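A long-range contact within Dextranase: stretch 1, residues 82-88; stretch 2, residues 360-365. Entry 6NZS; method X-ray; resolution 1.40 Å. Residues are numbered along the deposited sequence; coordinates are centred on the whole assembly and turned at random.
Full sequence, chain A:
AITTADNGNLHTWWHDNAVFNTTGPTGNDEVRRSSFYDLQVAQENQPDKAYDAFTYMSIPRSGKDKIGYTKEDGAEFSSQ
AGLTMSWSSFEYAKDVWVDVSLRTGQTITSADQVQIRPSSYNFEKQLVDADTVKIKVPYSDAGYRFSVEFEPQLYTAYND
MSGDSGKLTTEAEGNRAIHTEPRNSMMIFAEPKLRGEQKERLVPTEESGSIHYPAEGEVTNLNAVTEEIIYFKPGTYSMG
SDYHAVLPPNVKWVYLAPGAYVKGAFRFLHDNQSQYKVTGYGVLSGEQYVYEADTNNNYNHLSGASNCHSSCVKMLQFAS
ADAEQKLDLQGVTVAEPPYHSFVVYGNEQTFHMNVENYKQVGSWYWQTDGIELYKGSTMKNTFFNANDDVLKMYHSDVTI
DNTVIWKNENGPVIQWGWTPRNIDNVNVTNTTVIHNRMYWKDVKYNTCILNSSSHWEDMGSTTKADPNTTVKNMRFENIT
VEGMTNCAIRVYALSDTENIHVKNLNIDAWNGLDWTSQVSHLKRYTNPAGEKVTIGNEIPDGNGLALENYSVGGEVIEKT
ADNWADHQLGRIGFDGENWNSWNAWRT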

# COMPACT_ATOMS: atom_id res chain seq x y z
N GLY A 82 16.67 -5.33 -10.63
CA GLY A 82 17.42 -4.83 -9.49
C GLY A 82 16.73 -3.73 -8.73
O GLY A 82 17.40 -2.84 -8.19
N LEU A 83 15.40 -3.74 -8.67
CA LEU A 83 14.71 -2.74 -7.87
C LEU A 83 14.89 -3.01 -6.38
O LEU A 83 14.98 -4.16 -5.93
CB LEU A 83 13.21 -2.74 -8.19
CG LEU A 83 12.78 -2.60 -9.64
CD1 LEU A 83 11.26 -2.44 -9.77
CD2 LEU A 83 13.49 -1.44 -10.30
N THR A 84 14.95 -1.94 -5.59
CA THR A 84 14.95 -2.05 -4.14
C THR A 84 14.08 -0.94 -3.58
O THR A 84 13.80 0.05 -4.26
CB THR A 84 16.36 -1.91 -3.51
OG1 THR A 84 16.83 -0.55 -3.64
CG2 THR A 84 17.35 -2.85 -4.16
N MET A 85 13.66 -1.11 -2.33
CA MET A 85 12.89 -0.08 -1.64
C MET A 85 13.53 0.17 -0.28
O MET A 85 13.52 -0.70 0.59
CB MET A 85 11.42 -0.47 -1.49
CG MET A 85 10.61 0.59 -0.72
SD MET A 85 8.82 0.34 -0.81
CE MET A 85 8.51 0.79 -2.51
N SER A 86 14.09 1.36 -0.11
CA SER A 86 14.65 1.79 1.16
C SER A 86 13.66 2.71 1.86
O SER A 86 12.87 3.40 1.21
CB SER A 86 15.97 2.55 0.98
OG SER A 86 16.97 1.72 0.40
N TRP A 87 13.70 2.72 3.19
CA TRP A 87 12.83 3.63 3.93
C TRP A 87 13.43 3.94 5.28
O TRP A 87 14.10 3.09 5.89
CB TRP A 87 11.40 3.10 4.08
CG TRP A 87 11.23 2.04 5.15
CD1 TRP A 87 10.81 2.22 6.43
CD2 TRP A 87 11.49 0.63 5.00
NE1 TRP A 87 10.79 1.02 7.10
CE2 TRP A 87 11.20 0.03 6.24
CE3 TRP A 87 11.94 -0.17 3.94
CZ2 TRP A 87 11.35 -1.35 6.46
CZ3 TRP A 87 12.09 -1.53 4.16
CH2 TRP A 87 11.80 -2.10 5.41
N SER A 88 13.20 5.16 5.75
CA SER A 88 13.68 5.60 7.05
C SER A 88 12.52 6.21 7.81
O SER A 88 11.82 7.08 7.27
CB SER A 88 14.79 6.65 6.89
OG SER A 88 15.28 7.07 8.15
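Stretch 2 360-365: QVGSWY

The one polar link between the two stretches runs from a backbone amide to a thioether: Gly362 N donates to Met85 SD over 3.6 Å, with an N-H...S angle of 162°. The angle is nearly linear, but the distance is long and sulfur is a poor acceptor, so the bond is weak. It coincides with the backbone register, since Met85 and Gly362 have the nearest CA atoms across the contact, 6.2 Å apart.

Stretch 2 runs nearly antiparallel to stretch 1, the end-to-end directions being 165° apart. No backbone-to-backbone hydrogen bond joins them; each close contact has a side chain on at least one side. Stretch 1 is strand from Thr84 onward; Met85 and Trp87 point toward stretch 2 and Thr84 points away, while Leu83, just before the strand, also points toward it. Stretch 2 leaves its strand after Val361; Gly362, with phi/psi of 66/41, adopts a positive phi that favours glycine, and Trp364 N returns a weak 3.1 Å bond to Gly362 O. Before this turn, Gln360 points away from stretch 1, and its NE2 donates to Ser363 OG at 2.9 Å.

The pairings follow the antiparallel order. Val361 lies over one face of the Trp87 indole: its CG2 is 3.7 Å from the centroid of the six-membered ring and 6° off the normal, the geometry of a CH-pi contact. Val361 CB also lies 3.9 Å from Met85 SD. Met85 reaches this position with chi1 and chi2 both t and chi3 m.

At the other end, Trp364 starts sideways from its CA, yet its ring comes nearer. The ring edge meets the backbone, with Trp364 CH2 3.8 Å from Thr84 C and Trp364 CZ2 3.7 Å from Met85 N. Apolar contacts flank this approach: Trp364 CZ3 to Leu83 CB and Trp364 CZ2 to Met85 CB, each 3.9 Å. Together the stretches bury 311 Å², summed over both sides.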

# COMPACT_ATOMS: atom_id res chain seq x y z
N GLN A 360 2.92 -0.02 4.42
CA GLN A 360 3.26 -1.30 3.82
C GLN A 360 4.34 -1.06 2.77
O GLN A 360 4.16 -0.21 1.89
CB GLN A 360 2.02 -1.93 3.19
CG GLN A 360 2.23 -3.30 2.58
CD GLN A 360 0.94 -3.86 2.01
OE1 GLN A 360 -0.17 -3.56 2.49
NE2 GLN A 360 1.06 -4.65 0.97
N VAL A 361 5.47 -1.76 2.89
CA VAL A 361 6.63 -1.57 2.02
C VAL A 361 7.12 -2.92 1.52
O VAL A 361 6.88 -3.96 2.13
CB VAL A 361 7.79 -0.82 2.72
CG1 VAL A 361 7.35 0.55 3.18
CG2 VAL A 361 8.33 -1.61 3.90
N GLY A 362 7.84 -2.89 0.40
CA GLY A 362 8.44 -4.13 -0.09
C GLY A 362 7.46 -5.18 -0.55
O GLY A 362 7.67 -6.38 -0.31
N SER A 363 6.40 -4.77 -1.24
CA SER A 363 5.35 -5.69 -1.68
C SER A 363 5.66 -6.22 -3.09
O SER A 363 5.00 -5.90 -4.08
CB SER A 363 3.99 -5.01 -1.61
OG SER A 363 3.65 -4.70 -0.27
N TRP A 364 6.70 -7.05 -3.16
CA TRP A 364 7.22 -7.48 -4.46
C TRP A 364 6.37 -8.57 -5.11
O TRP A 364 6.18 -8.55 -6.33
CB TRP A 364 8.65 -7.97 -4.30
CG TRP A 364 9.53 -6.97 -3.61
CD1 TRP A 364 10.02 -7.05 -2.33
CD2 TRP A 364 10.04 -5.75 -4.16
NE1 TRP A 364 10.79 -5.95 -2.05
CE2 TRP A 364 10.83 -5.14 -3.15
CE3 TRP A 364 9.91 -5.12 -5.40
CZ2 TRP A 364 11.48 -3.92 -3.35
CZ3 TRP A 364 10.56 -3.90 -5.60
CH2 TRP A 364 11.33 -3.31 -4.58
N TYR A 365 5.87 -9.53 -4.33
CA TYR A 365 5.10 -10.64 -4.87
C TYR A 365 3.71 -10.17 -5.29
O TYR A 365 3.18 -9.20 -4.75
CB TYR A 365 4.92 -11.71 -3.79
CG TYR A 365 6.18 -12.41 -3.32
CD1 TYR A 365 7.03 -13.03 -4.23
CD2 TYR A 365 6.50 -12.45 -1.97
CE1 TYR A 365 8.18 -13.68 -3.79
CE2 TYR A 365 7.64 -13.10 -1.52
CZ TYR A 365 8.48 -13.71 -2.44
OH TYR A 365 9.62 -14.35 -1.99